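Local coordinates for N-acetyl-beta-D glucosaminidase (Rhizomucor miehei CAU432, PDB 4ZM6), which probably hydrolyses N-acetylglucosaminides as a family 3 glycosidase and acetylates glucosamine through a GCN5-related acetyltransferase region that binds acetyl-CoA, at residues P196-L202 and H232-F238; W565-K571 and I783-L789; L685-G691 and Y847-Y853. All coordinates share one frame; numbering follows the deposited sequence.

Interaction 1: residues P196-L202 and H232-F238; sequences PVINKTL and HMLLPHF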
loop_
_atom_site.group_PDB
_atom_site.type_symbol
_atom_site.label_atom_id
_atom_site.label_comp_id
_atom_site.label_asym_id
_atom_site.label_seq_id
_atom_site.Cartn_x
_atom_site.Cartn_y
_atom_site.Cartn_z
ATOM N N PRO A 196 10.607 -23.758 18.370
ATOM C CA PRO A 196 9.416 -23.494 17.570
ATOM C C PRO A 196 9.715 -23.601 16.076
ATOM O O PRO A 196 10.796 -23.209 15.619
ATOM C CB PRO A 196 9.032 -22.065 17.965
ATOM C CG PRO A 196 10.295 -21.438 18.465
ATOM C CD PRO A 196 11.317 -22.514 18.717
ATOM N N VAL A 197 8.761 -24.148 15.332
ATOM C CA VAL A 197 8.921 -24.367 13.904
ATOM C C VAL A 197 7.960 -23.448 13.173
ATOM O O VAL A 197 6.761 -23.443 13.465
ATOM C CB VAL A 197 8.608 -25.827 13.508
ATOM C CG1 VAL A 197 9.132 -26.118 12.108
ATOM C CG2 VAL A 197 9.200 -26.804 14.518
ATOM N N ILE A 198 8.498 -22.668 12.238
ATOM C CA ILE A 198 7.697 -21.834 11.345
ATOM C C ILE A 198 7.854 -22.393 9.933
ATOM O O ILE A 198 8.844 -22.124 9.251
ATOM C CB ILE A 198 8.139 -20.351 11.385
ATOM C CG1 ILE A 198 8.178 -19.828 12.830
ATOM C CG2 ILE A 198 7.223 -19.494 10.520
ATOM C CD1 ILE A 198 6.882 -19.981 13.603
ATOM N N ASN A 199 6.875 -23.191 9.515
ATOM C CA ASN A 199 6.917 -23.867 8.224
ATOM C C ASN A 199 6.258 -22.996 7.164
ATOM O O ASN A 199 5.147 -23.284 6.716
ATOM C CB ASN A 199 6.231 -25.239 8.323
ATOM C CG ASN A 199 6.483 -26.114 7.107
ATOM O OD1 ASN A 199 7.604 -26.189 6.598
ATOM N ND2 ASN A 199 5.438 -26.792 6.639
ATOM N N LYS A 200 6.952 -21.926 6.774
ATOM C CA LYS A 200 6.418 -20.952 5.821
ATOM C C LYS A 200 7.455 -20.543 4.795
ATOM O O LYS A 200 8.652 -20.491 5.094
ATOM C CB LYS A 200 5.943 -19.694 6.543
ATOM C CG LYS A 200 4.917 -19.940 7.633
ATOM C CD LYS A 200 4.229 -18.654 8.048
ATOM C CE LYS A 200 3.475 -18.831 9.354
ATOM N NZ LYS A 200 2.398 -17.819 9.508
ATOM N N THR A 201 6.974 -20.238 3.592
ATOM C CA THR A 201 7.813 -19.731 2.511
ATOM C C THR A 201 7.940 -18.217 2.625
ATOM O O THR A 201 7.204 -17.575 3.384
ATOM C CB THR A 201 7.227 -20.080 1.124
ATOM O OG1 THR A 201 5.850 -19.681 1.063
ATOM C CG2 THR A 201 7.333 -21.575 0.851
ATOM N N LEU A 202 8.870 -17.651 1.859
ATOM C CA LEU A 202 9.092 -16.207 1.867
ATOM C C LEU A 202 7.820 -15.456 1.457
ATOM O O LEU A 202 7.526 -14.393 2.003
ATOM C CB LEU A 202 10.249 -15.817 0.937
ATOM C CG LEU A 202 11.240 -14.731 1.387
ATOM C CD1 LEU A 202 11.776 -13.991 0.168
ATOM C CD2 LEU A 202 10.660 -13.734 2.379
ATOM N N HIS A 232 14.865 -17.220 17.994
ATOM C CA HIS A 232 15.241 -18.606 17.723
ATOM C C HIS A 232 14.027 -19.392 17.254
ATOM O O HIS A 232 13.195 -19.804 18.065
ATOM C CB HIS A 232 15.830 -19.255 18.974
ATOM C CG HIS A 232 16.820 -18.395 19.688
ATOM N ND1 HIS A 232 18.057 -18.091 19.163
ATOM C CD2 HIS A 232 16.756 -17.774 20.889
ATOM C CE1 HIS A 232 18.714 -17.318 20.009
ATOM N NE2 HIS A 232 17.947 -17.114 21.066
ATOM N N MET A 233 13.929 -19.584 15.940
ATOM C CA MET A 233 12.872 -20.401 15.343
ATOM C C MET A 233 13.365 -21.126 14.093
ATOM O O MET A 233 14.205 -20.612 13.351
ATOM C CB MET A 233 11.628 -19.553 15.037
ATOM C CG MET A 233 11.909 -18.131 14.566
ATOM S SD MET A 233 10.608 -16.984 15.063
ATOM C CE MET A 233 11.586 -15.541 15.470
ATOM N N LEU A 234 12.844 -22.334 13.886
ATOM C CA LEU A 234 13.259 -23.191 12.784
ATOM C C LEU A 234 12.378 -22.898 11.574
ATOM O O LEU A 234 11.147 -22.956 11.662
ATOM C CB LEU A 234 13.145 -24.667 13.198
ATOM C CG LEU A 234 14.016 -25.722 12.500
ATOM C CD1 LEU A 234 13.686 -25.838 11.022
ATOM C CD2 LEU A 234 15.498 -25.441 12.696
ATOM N N LEU A 235 13.021 -22.582 10.452
ATOM C CA LEU A 235 12.326 -22.272 9.202
ATOM C C LEU A 235 12.786 -23.237 8.109
ATOM O O LEU A 235 13.745 -22.951 7.385
ATOM C CB LEU A 235 12.597 -20.819 8.805
ATOM C CG LEU A 235 11.891 -19.795 9.706
ATOM C CD1 LEU A 235 12.852 -18.729 10.210
ATOM C CD2 LEU A 235 10.697 -19.163 8.998
ATOM N N PRO A 236 12.107 -24.395 7.995
ATOM C CA PRO A 236 12.513 -25.464 7.076
ATOM C C PRO A 236 12.702 -25.034 5.622
ATOM O O PRO A 236 13.602 -25.547 4.957
ATOM C CB PRO A 236 11.370 -26.476 7.193
ATOM C CG PRO A 236 10.843 -26.278 8.567
ATOM C CD PRO A 236 10.938 -24.797 8.800
ATOM N N HIS A 237 11.878 -24.105 5.138
ATOM C CA HIS A 237 12.008 -23.598 3.766
ATOM C C HIS A 237 13.251 -22.722 3.547
ATOM O O HIS A 237 13.564 -22.385 2.409
ATOM C CB HIS A 237 10.762 -22.812 3.351
ATOM C CG HIS A 237 9.539 -23.656 3.165
ATOM N ND1 HIS A 237 8.537 -23.738 4.112
ATOM C CD2 HIS A 237 9.144 -24.438 2.132
ATOM C CE1 HIS A 237 7.583 -24.539 3.673
ATOM N NE2 HIS A 237 7.926 -24.976 2.474
ATOM N N PHE A 238 13.936 -22.344 4.627
ATOM C CA PHE A 238 15.171 -21.549 4.546
ATOM C C PHE A 238 16.376 -22.349 5.036
ATOM O O PHE A 238 17.381 -22.461 4.336
ATOM C CB PHE A 238 15.039 -20.273 5.387
ATOM C CG PHE A 238 13.982 -19.323 4.897
ATOM C CD1 PHE A 238 12.637 -19.571 5.145
ATOM C CD2 PHE A 238 14.333 -18.174 4.202
ATOM C CE1 PHE A 238 11.662 -18.700 4.699
ATOM C CE2 PHE A 238 13.360 -17.298 3.753
ATOM C CZ PHE A 238 12.023 -17.562 4.002
#
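Ile-198 N donates to Leu-234 O over 2.7 Å, and Leu-234 N donates in turn to Pro-196 O at 2.8 Å with an N-H...O angle of 177°. Leu-234 thus spends both its amide and its carbonyl on one neighbouring loop, forming a single beta bridge opposite Val-197. Pro-196, Val-197 and Ile-198 face Met-233, Leu-234 and Leu-235 in that order, evidence that the two loops run in the same direction here.

Side chains carry the contact onward. Ile-198 and Leu-235 lie side by side, with Leu-235 CD2 3.7 Å from Ile-198 CB. Val-197 CG1, turned opposite the backbone N (chi1 -165°), meets Pro-236 CG at 3.9 Å and at roughly a right angle. Thr-201 CG2 sits over one face of the His-237 imidazole, 3.7 Å from its centroid and 14° off the normal, a CH-pi contact. Leu-202 CG reaches Phe-238 CZ at 3.9 Å.

The loops follow strands 178-181 and 227-230 in the family 3 N-terminal domain, of the TIM-barrel clan. Lys-200 turns its amine to Asp-186 and Glu-209, while Thr-201 touches Ala-535 and Leu-202 touches Ile-540, both of the second subunit. Helix 202-207 presses Leu-205 on Leu-235 and Phe-238, and helix 251-258 receives Leu-202 through Leu-254 and Arg-258.

Interaction 2: residues W565-K571 and I783-L789; sequences WPLRKDK and IWTDDKL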
loop_
_atom_site.group_PDB
_atom_site.type_symbol
_atom_site.label_atom_id
_atom_site.label_comp_id
_atom_site.label_asym_id
_atom_site.label_seq_id
_atom_site.Cartn_x
_atom_site.Cartn_y
_atom_site.Cartn_z
ATOM N N TRP A 565 -14.808 33.090 11.765
ATOM C CA TRP A 565 -13.974 32.865 10.587
ATOM C C TRP A 565 -14.788 32.354 9.405
ATOM O O TRP A 565 -14.525 31.260 8.905
ATOM C CB TRP A 565 -12.890 31.832 10.890
ATOM C CG TRP A 565 -12.156 32.008 12.169
ATOM C CD1 TRP A 565 -12.555 31.587 13.402
ATOM C CD2 TRP A 565 -10.864 32.606 12.347
ATOM N NE1 TRP A 565 -11.604 31.902 14.339
ATOM C CE2 TRP A 565 -10.553 32.520 13.717
ATOM C CE3 TRP A 565 -9.948 33.215 11.481
ATOM C CZ2 TRP A 565 -9.366 33.020 14.247
ATOM C CZ3 TRP A 565 -8.764 33.711 12.010
ATOM C CH2 TRP A 565 -8.486 33.606 13.383
ATOM N N PRO A 566 -15.774 33.136 8.946
ATOM C CA PRO A 566 -16.515 32.715 7.754
ATOM C C PRO A 566 -15.583 32.601 6.544
ATOM O O PRO A 566 -14.747 33.486 6.333
ATOM C CB PRO A 566 -17.549 33.828 7.564
ATOM C CG PRO A 566 -17.014 35.000 8.322
ATOM C CD PRO A 566 -16.231 34.436 9.463
ATOM N N LEU A 567 -15.710 31.515 5.776
ATOM C CA LEU A 567 -14.763 31.219 4.692
ATOM C C LEU A 567 -15.419 30.452 3.544
ATOM O O LEU A 567 -15.792 29.293 3.709
ATOM C CB LEU A 567 -13.586 30.406 5.246
ATOM C CG LEU A 567 -12.342 30.298 4.363
ATOM C CD1 LEU A 567 -11.669 31.658 4.199
ATOM C CD2 LEU A 567 -11.349 29.290 4.922
ATOM N N ARG A 568 -15.537 31.092 2.378
ATOM C CA ARG A 568 -16.232 30.501 1.221
ATOM C C ARG A 568 -15.514 29.264 0.641
ATOM O O ARG A 568 -14.311 29.085 0.834
ATOM C CB ARG A 568 -16.433 31.563 0.127
ATOM N N LYS A 569 -16.267 28.431 -0.077
ATOM C CA LYS A 569 -15.777 27.151 -0.609
ATOM C C LYS A 569 -14.457 27.248 -1.375
ATOM O O LYS A 569 -13.598 26.369 -1.251
ATOM C CB LYS A 569 -16.827 26.504 -1.529
ATOM N N ASP A 570 -14.303 28.301 -2.172
ATOM C CA ASP A 570 -13.124 28.423 -3.035
ATOM C C ASP A 570 -11.845 28.739 -2.257
ATOM O O ASP A 570 -10.758 28.318 -2.660
ATOM C CB ASP A 570 -13.354 29.430 -4.175
ATOM C CG ASP A 570 -13.670 30.829 -3.682
ATOM O OD1 ASP A 570 -14.748 31.015 -3.071
ATOM O OD2 ASP A 570 -12.849 31.743 -3.924
ATOM N N LYS A 571 -11.967 29.454 -1.142
ATOM C CA LYS A 571 -10.803 29.711 -0.282
ATOM C C LYS A 571 -10.319 28.428 0.396
ATOM O O LYS A 571 -9.121 28.143 0.445
ATOM C CB LYS A 571 -11.124 30.780 0.764
ATOM C CG LYS A 571 -11.425 32.150 0.171
ATOM C CD LYS A 571 -10.227 32.729 -0.575
ATOM C CE LYS A 571 -10.645 33.805 -1.559
ATOM N NZ LYS A 571 -9.469 34.324 -2.309
ATOM N N ILE A 783 -7.116 35.228 2.870
ATOM C CA ILE A 783 -8.305 34.447 2.535
ATOM C C ILE A 783 -9.541 34.955 3.281
ATOM O O ILE A 783 -10.659 34.506 3.016
ATOM C CB ILE A 783 -8.099 32.941 2.825
ATOM C CG1 ILE A 783 -7.888 32.680 4.326
ATOM C CG2 ILE A 783 -6.912 32.407 2.040
ATOM C CD1 ILE A 783 -7.893 31.214 4.707
ATOM N N TRP A 784 -9.349 35.901 4.195
ATOM C CA TRP A 784 -10.418 36.338 5.081
ATOM C C TRP A 784 -11.170 37.519 4.472
ATOM O O TRP A 784 -11.312 38.569 5.102
ATOM C CB TRP A 784 -9.841 36.717 6.453
ATOM C CG TRP A 784 -9.000 35.641 7.069
ATOM C CD1 TRP A 784 -7.678 35.722 7.413
ATOM C CD2 TRP A 784 -9.420 34.320 7.404
ATOM N NE1 TRP A 784 -7.252 34.532 7.940
ATOM C CE2 TRP A 784 -8.304 33.652 7.949
ATOM C CE3 TRP A 784 -10.635 33.632 7.302
ATOM C CZ2 TRP A 784 -8.367 32.328 8.389
ATOM C CZ3 TRP A 784 -10.696 32.308 7.743
ATOM C CH2 TRP A 784 -9.567 31.674 8.276
ATOM N N THR A 785 -11.674 37.331 3.256
ATOM C CA THR A 785 -12.266 38.424 2.480
ATOM C C THR A 785 -13.779 38.559 2.658
ATOM O O THR A 785 -14.409 39.373 1.983
ATOM C CB THR A 785 -11.966 38.264 0.975
ATOM O OG1 THR A 785 -12.433 36.985 0.524
ATOM C CG2 THR A 785 -10.469 38.388 0.706
ATOM N N ASP A 786 -14.358 37.783 3.570
ATOM C CA ASP A 786 -15.788 37.872 3.862
ATOM C C ASP A 786 -16.137 39.291 4.311
ATOM O O ASP A 786 -15.320 39.963 4.940
ATOM C CB ASP A 786 -16.152 36.851 4.944
ATOM C CG ASP A 786 -17.628 36.822 5.252
ATOM O OD1 ASP A 786 -18.082 37.679 6.040
ATOM O OD2 ASP A 786 -18.327 35.931 4.725
ATOM N N ASP A 787 -17.349 39.741 3.999
ATOM C CA ASP A 787 -17.776 41.106 4.341
ATOM C C ASP A 787 -17.636 41.430 5.833
ATOM O O ASP A 787 -17.384 42.578 6.193
ATOM C CB ASP A 787 -19.226 41.351 3.909
ATOM C CG ASP A 787 -19.412 41.266 2.407
ATOM O OD1 ASP A 787 -18.608 40.575 1.737
ATOM O OD2 ASP A 787 -20.372 41.883 1.894
ATOM N N LYS A 788 -17.798 40.426 6.695
ATOM C CA LYS A 788 -17.756 40.642 8.140
ATOM C C LYS A 788 -16.328 40.695 8.702
ATOM O O LYS A 788 -16.140 40.978 9.884
ATOM C CB LYS A 788 -18.574 39.560 8.855
ATOM N N LEU A 789 -15.330 40.430 7.862
ATOM C CA LEU A 789 -13.930 40.438 8.289
ATOM C C LEU A 789 -13.182 41.559 7.561
ATOM O O LEU A 789 -13.444 42.733 7.822
ATOM C CB LEU A 789 -13.292 39.061 8.033
ATOM C CG LEU A 789 -13.949 37.849 8.693
ATOM C CD1 LEU A 789 -13.086 36.619 8.453
ATOM C CD2 LEU A 789 -14.172 38.083 10.179
#
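Trp-565 can be traced outward against the indole of Trp-784. Its CB already lies 3.9 Å from Trp-784 CZ3. With chi1 at -46° the CB-CG bond sets CG beside the backbone N, and the benzo side of the ring then runs along its partner: Trp-565 CE3 is 3.6 Å from Trp-784 CH2, and Trp-565 CZ3 is 3.9 Å from Trp-784 CZ2. CE3 stands over one face of Trp-784, displaced toward the rim. The six-membered rings are inclined at 58°, too steep for a stack and too shallow for an edge-to-face pair. Beyond the two segments, Arg-851 makes a cation-pi contact with Trp-565, and Phe-657 meets it edge-to-face.

The opposite face of Trp-784 is covered by CG1 of its own neighbour Ile-783, so the indole is held between two apolar groups. Leu-567 fills the next position: its CD1 branch lies 3.7 Å from Trp-784 CZ3 and 3.8 Å from Ile-783 CD1. The aliphatic part of Lys-571 slides past Ile-783, with CD 4.0 Å from Ile-783 CB.

At the other end the CD edge of the Pro-566 ring meets Leu-789 CD1, and Pro-566 CB packs 3.6 Å from Asp-786 OD2. The other oxygen of that carboxylate, OD1, is used within its own loop, accepting from Lys-788 N in an Asx turn that overlaps a type I turn ending at Leu-789.

No hydrogen bond crosses between the segments. The two N-acetyltransferase family regions meet here mainly through ring and hydrocarbon surfaces, consistent with a contact held largely by apolar burial.

Interaction 3: residues L685-G691 and Y847-Y853; sequences LVHDLIG and YKTWRSY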
loop_
_atom_site.group_PDB
_atom_site.type_symbol
_atom_site.label_atom_id
_atom_site.label_comp_id
_atom_site.label_asym_id
_atom_site.label_seq_id
_atom_site.Cartn_x
_atom_site.Cartn_y
_atom_site.Cartn_z
ATOM N N LEU A 685 1.925 34.355 22.873
ATOM C CA LEU A 685 1.025 34.318 21.722
ATOM C C LEU A 685 1.680 34.922 20.483
ATOM O O LEU A 685 2.784 35.472 20.541
ATOM C CB LEU A 685 -0.280 35.058 22.031
ATOM C CG LEU A 685 -1.215 34.416 23.062
ATOM C CD1 LEU A 685 -2.484 35.243 23.197
ATOM C CD2 LEU A 685 -1.563 32.978 22.703
ATOM N N VAL A 686 0.979 34.787 19.361
ATOM C CA VAL A 686 1.392 35.316 18.071
ATOM C C VAL A 686 0.133 35.913 17.454
ATOM O O VAL A 686 -0.959 35.386 17.664
ATOM C CB VAL A 686 2.013 34.195 17.207
ATOM C CG1 VAL A 686 1.612 34.301 15.742
ATOM C CG2 VAL A 686 3.527 34.196 17.351
ATOM N N HIS A 687 0.283 37.001 16.698
ATOM C CA HIS A 687 -0.868 37.826 16.301
ATOM C C HIS A 687 -1.001 38.090 14.801
ATOM O O HIS A 687 -0.003 38.197 14.081
ATOM C CB HIS A 687 -0.792 39.175 17.011
ATOM C CG HIS A 687 -0.485 39.069 18.471
ATOM N ND1 HIS A 687 -1.459 38.854 19.421
ATOM C CD2 HIS A 687 0.689 39.142 19.142
ATOM C CE1 HIS A 687 -0.898 38.804 20.617
ATOM N NE2 HIS A 687 0.405 38.975 20.474
ATOM N N ASP A 688 -2.252 38.187 14.356
ATOM C CA ASP A 688 -2.605 38.809 13.084
ATOM C C ASP A 688 -3.102 40.221 13.389
ATOM O O ASP A 688 -3.879 40.413 14.327
ATOM C CB ASP A 688 -3.721 38.031 12.370
ATOM C CG ASP A 688 -3.228 36.764 11.685
ATOM O OD1 ASP A 688 -2.016 36.486 11.696
ATOM O OD2 ASP A 688 -4.070 36.023 11.142
ATOM N N LEU A 689 -2.667 41.196 12.591
ATOM C CA LEU A 689 -3.067 42.594 12.771
ATOM C C LEU A 689 -4.049 43.045 11.698
ATOM O O LEU A 689 -4.052 42.510 10.590
ATOM C CB LEU A 689 -1.842 43.503 12.738
ATOM C CG LEU A 689 -0.633 43.074 13.570
ATOM C CD1 LEU A 689 0.464 44.118 13.475
ATOM C CD2 LEU A 689 -1.011 42.846 15.026
ATOM N N ILE A 690 -4.877 44.033 12.040
ATOM C CA ILE A 690 -5.772 44.683 11.074
ATOM C C ILE A 690 -5.577 46.195 11.134
ATOM O O ILE A 690 -5.434 46.769 12.216
ATOM C CB ILE A 690 -7.262 44.330 11.296
ATOM C CG1 ILE A 690 -8.139 45.037 10.249
ATOM C CG2 ILE A 690 -7.727 44.706 12.697
ATOM C CD1 ILE A 690 -9.590 44.610 10.256
ATOM N N GLY A 691 -5.566 46.835 9.967
ATOM C CA GLY A 691 -5.367 48.282 9.877
ATOM C C GLY A 691 -6.346 48.949 8.929
ATOM O O GLY A 691 -6.501 48.518 7.787
ATOM N N TYR A 847 -2.000 49.830 12.803
ATOM C CA TYR A 847 -2.419 48.425 12.952
ATOM C C TYR A 847 -2.684 48.060 14.413
ATOM O O TYR A 847 -1.801 48.187 15.260
ATOM C CB TYR A 847 -1.377 47.462 12.373
ATOM C CG TYR A 847 -1.286 47.477 10.868
ATOM C CD1 TYR A 847 -2.261 46.870 10.087
ATOM C CD2 TYR A 847 -0.217 48.090 10.227
ATOM C CE1 TYR A 847 -2.178 46.883 8.707
ATOM C CE2 TYR A 847 -0.121 48.110 8.849
ATOM C CZ TYR A 847 -1.101 47.508 8.091
ATOM O OH TYR A 847 -0.995 47.540 6.720
ATOM N N LYS A 848 -3.908 47.617 14.695
ATOM C CA LYS A 848 -4.247 47.029 15.989
ATOM C C LYS A 848 -4.471 45.529 15.793
ATOM O O LYS A 848 -4.723 45.083 14.671
ATOM C CB LYS A 848 -5.470 47.720 16.600
ATOM C CG LYS A 848 -6.820 47.371 15.989
ATOM C CD LYS A 848 -7.870 48.378 16.444
ATOM C CE LYS A 848 -9.227 47.741 16.706
ATOM N NZ LYS A 848 -9.926 47.374 15.447
ATOM N N THR A 849 -4.370 44.751 16.871
ATOM C CA THR A 849 -4.366 43.286 16.738
ATOM C C THR A 849 -5.782 42.797 16.432
ATOM O O THR A 849 -6.761 43.330 16.950
ATOM C CB THR A 849 -3.794 42.522 17.968
ATOM O OG1 THR A 849 -4.860 42.049 18.792
ATOM C CG2 THR A 849 -2.831 43.371 18.804
ATOM N N TRP A 850 -5.865 41.786 15.576
ATOM C CA TRP A 850 -7.130 41.321 15.034
ATOM C C TRP A 850 -7.517 39.976 15.637
ATOM O O TRP A 850 -8.644 39.792 16.095
ATOM C CB TRP A 850 -7.018 41.206 13.512
ATOM C CG TRP A 850 -8.245 40.670 12.875
ATOM C CD1 TRP A 850 -9.500 41.185 12.963
ATOM C CD2 TRP A 850 -8.343 39.501 12.055
ATOM N NE1 TRP A 850 -10.380 40.410 12.248
ATOM C CE2 TRP A 850 -9.694 39.368 11.681
ATOM C CE3 TRP A 850 -7.420 38.552 11.604
ATOM C CZ2 TRP A 850 -10.148 38.326 10.868
ATOM C CZ3 TRP A 850 -7.872 37.514 10.795
ATOM C CH2 TRP A 850 -9.224 37.412 10.436
ATOM N N ARG A 851 -6.579 39.034 15.599
ATOM C CA ARG A 851 -6.762 37.717 16.189
ATOM C C ARG A 851 -5.412 37.219 16.701
ATOM O O ARG A 851 -4.365 37.604 16.173
ATOM C CB ARG A 851 -7.313 36.733 15.152
ATOM C CG ARG A 851 -8.682 37.075 14.582
ATOM C CD ARG A 851 -9.798 36.816 15.579
ATOM N NE ARG A 851 -11.099 37.292 15.100
ATOM C CZ ARG A 851 -11.833 36.694 14.160
ATOM N NH1 ARG A 851 -11.408 35.588 13.567
ATOM N NH2 ARG A 851 -13.002 37.207 13.803
ATOM N N SER A 852 -5.437 36.355 17.718
ATOM C CA SER A 852 -4.203 35.806 18.299
ATOM C C SER A 852 -4.163 34.281 18.214
ATOM O O SER A 852 -5.202 33.621 18.225
ATOM C CB SER A 852 -4.052 36.258 19.755
ATOM O OG SER A 852 -4.124 37.674 19.862
ATOM N N TYR A 853 -2.954 33.734 18.120
ATOM C CA TYR A 853 -2.746 32.286 18.050
ATOM C C TYR A 853 -1.609 31.857 18.966
ATOM O O TYR A 853 -0.692 32.626 19.226
ATOM C CB TYR A 853 -2.407 31.848 16.619
ATOM C CG TYR A 853 -3.244 32.504 15.543
ATOM C CD1 TYR A 853 -2.857 33.712 14.986
ATOM C CD2 TYR A 853 -4.415 31.913 15.078
ATOM C CE1 TYR A 853 -3.608 34.316 14.002
ATOM C CE2 TYR A 853 -5.176 32.515 14.087
ATOM C CZ TYR A 853 -4.764 33.722 13.557
ATOM O OH TYR A 853 -5.502 34.344 12.576
#
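Strands 686-691 and 847-853 pair antiparallel around a classic beta bulge, where Trp-850 and Arg-851 both face Asp-688. The short axes come within 4.0 Å and their directions differ by 133°, so the strands are strongly twisted against each other. At the bulge Asp-688 O accepts twice, from Trp-850 N at 2.7 Å and from Arg-851 N at 3.3 Å, while Asp-688 N donates to Arg-851 O.

The closely packed part surrounds the buried Asp-688 carboxylate. Tyr-853 OH donates to Asp-688 OD2 over 2.6 Å, approaching 58° out of the carboxylate plane. Tyr-832 OH also bonds to OD2 and Trp-835 N to OD1, so three donors of the surrounding sheet fix the rotation of the group. On the same side of the sheet the edge of the Trp-850 indole meets Asp-688 CB through CE3. Trp-850 CG stands opposite the backbone N (chi1 177°), and its CB packs 3.7 Å from Ile-690 CG2.

The solvent side is looser. Lys-848 and Thr-849 are exposed, and the nearest approach of the Lys-848 side chain is CG to Ile-690 O at 4.1 Å. Leu-689, by contrast, is buried against Leu-839 and Tyr-842 of helix 839-843. Backbone bonds nevertheless continue between Ile-690 and Lys-848.

Strand 686-692 also pairs with 830-836, and so lies between two strands of the second N-acetyltransferase family region. Across the sheet from the carboxylate, His-687 ND1 and Ser-852 OG form a 2.9 Å hydrogen bond, the hydroxyl lying near the imidazole plane at its edge; either atom could be the donor.

In the fold
Interaction 1 closes before the other two open and lies on the opposite side of the chain's centre, in the glycoside hydrolase domain. Its centre is about 62 Å from that of interaction 2 and about 64 Å from that of interaction 3, and it touches neither. The centres of interactions 2 and 3 are about 17 Å apart, and their segments alternate along the chain. Each joins the first N-acetyltransferase family region to the second: interaction 2 through loops and the start of helix 569-577, interaction 3 within a shared mixed sheet. They touch directly, Trp-784 CD1 lying 3.8 Å from Trp-850 CH2, and can be read as neighbouring parts of one interface between these regions.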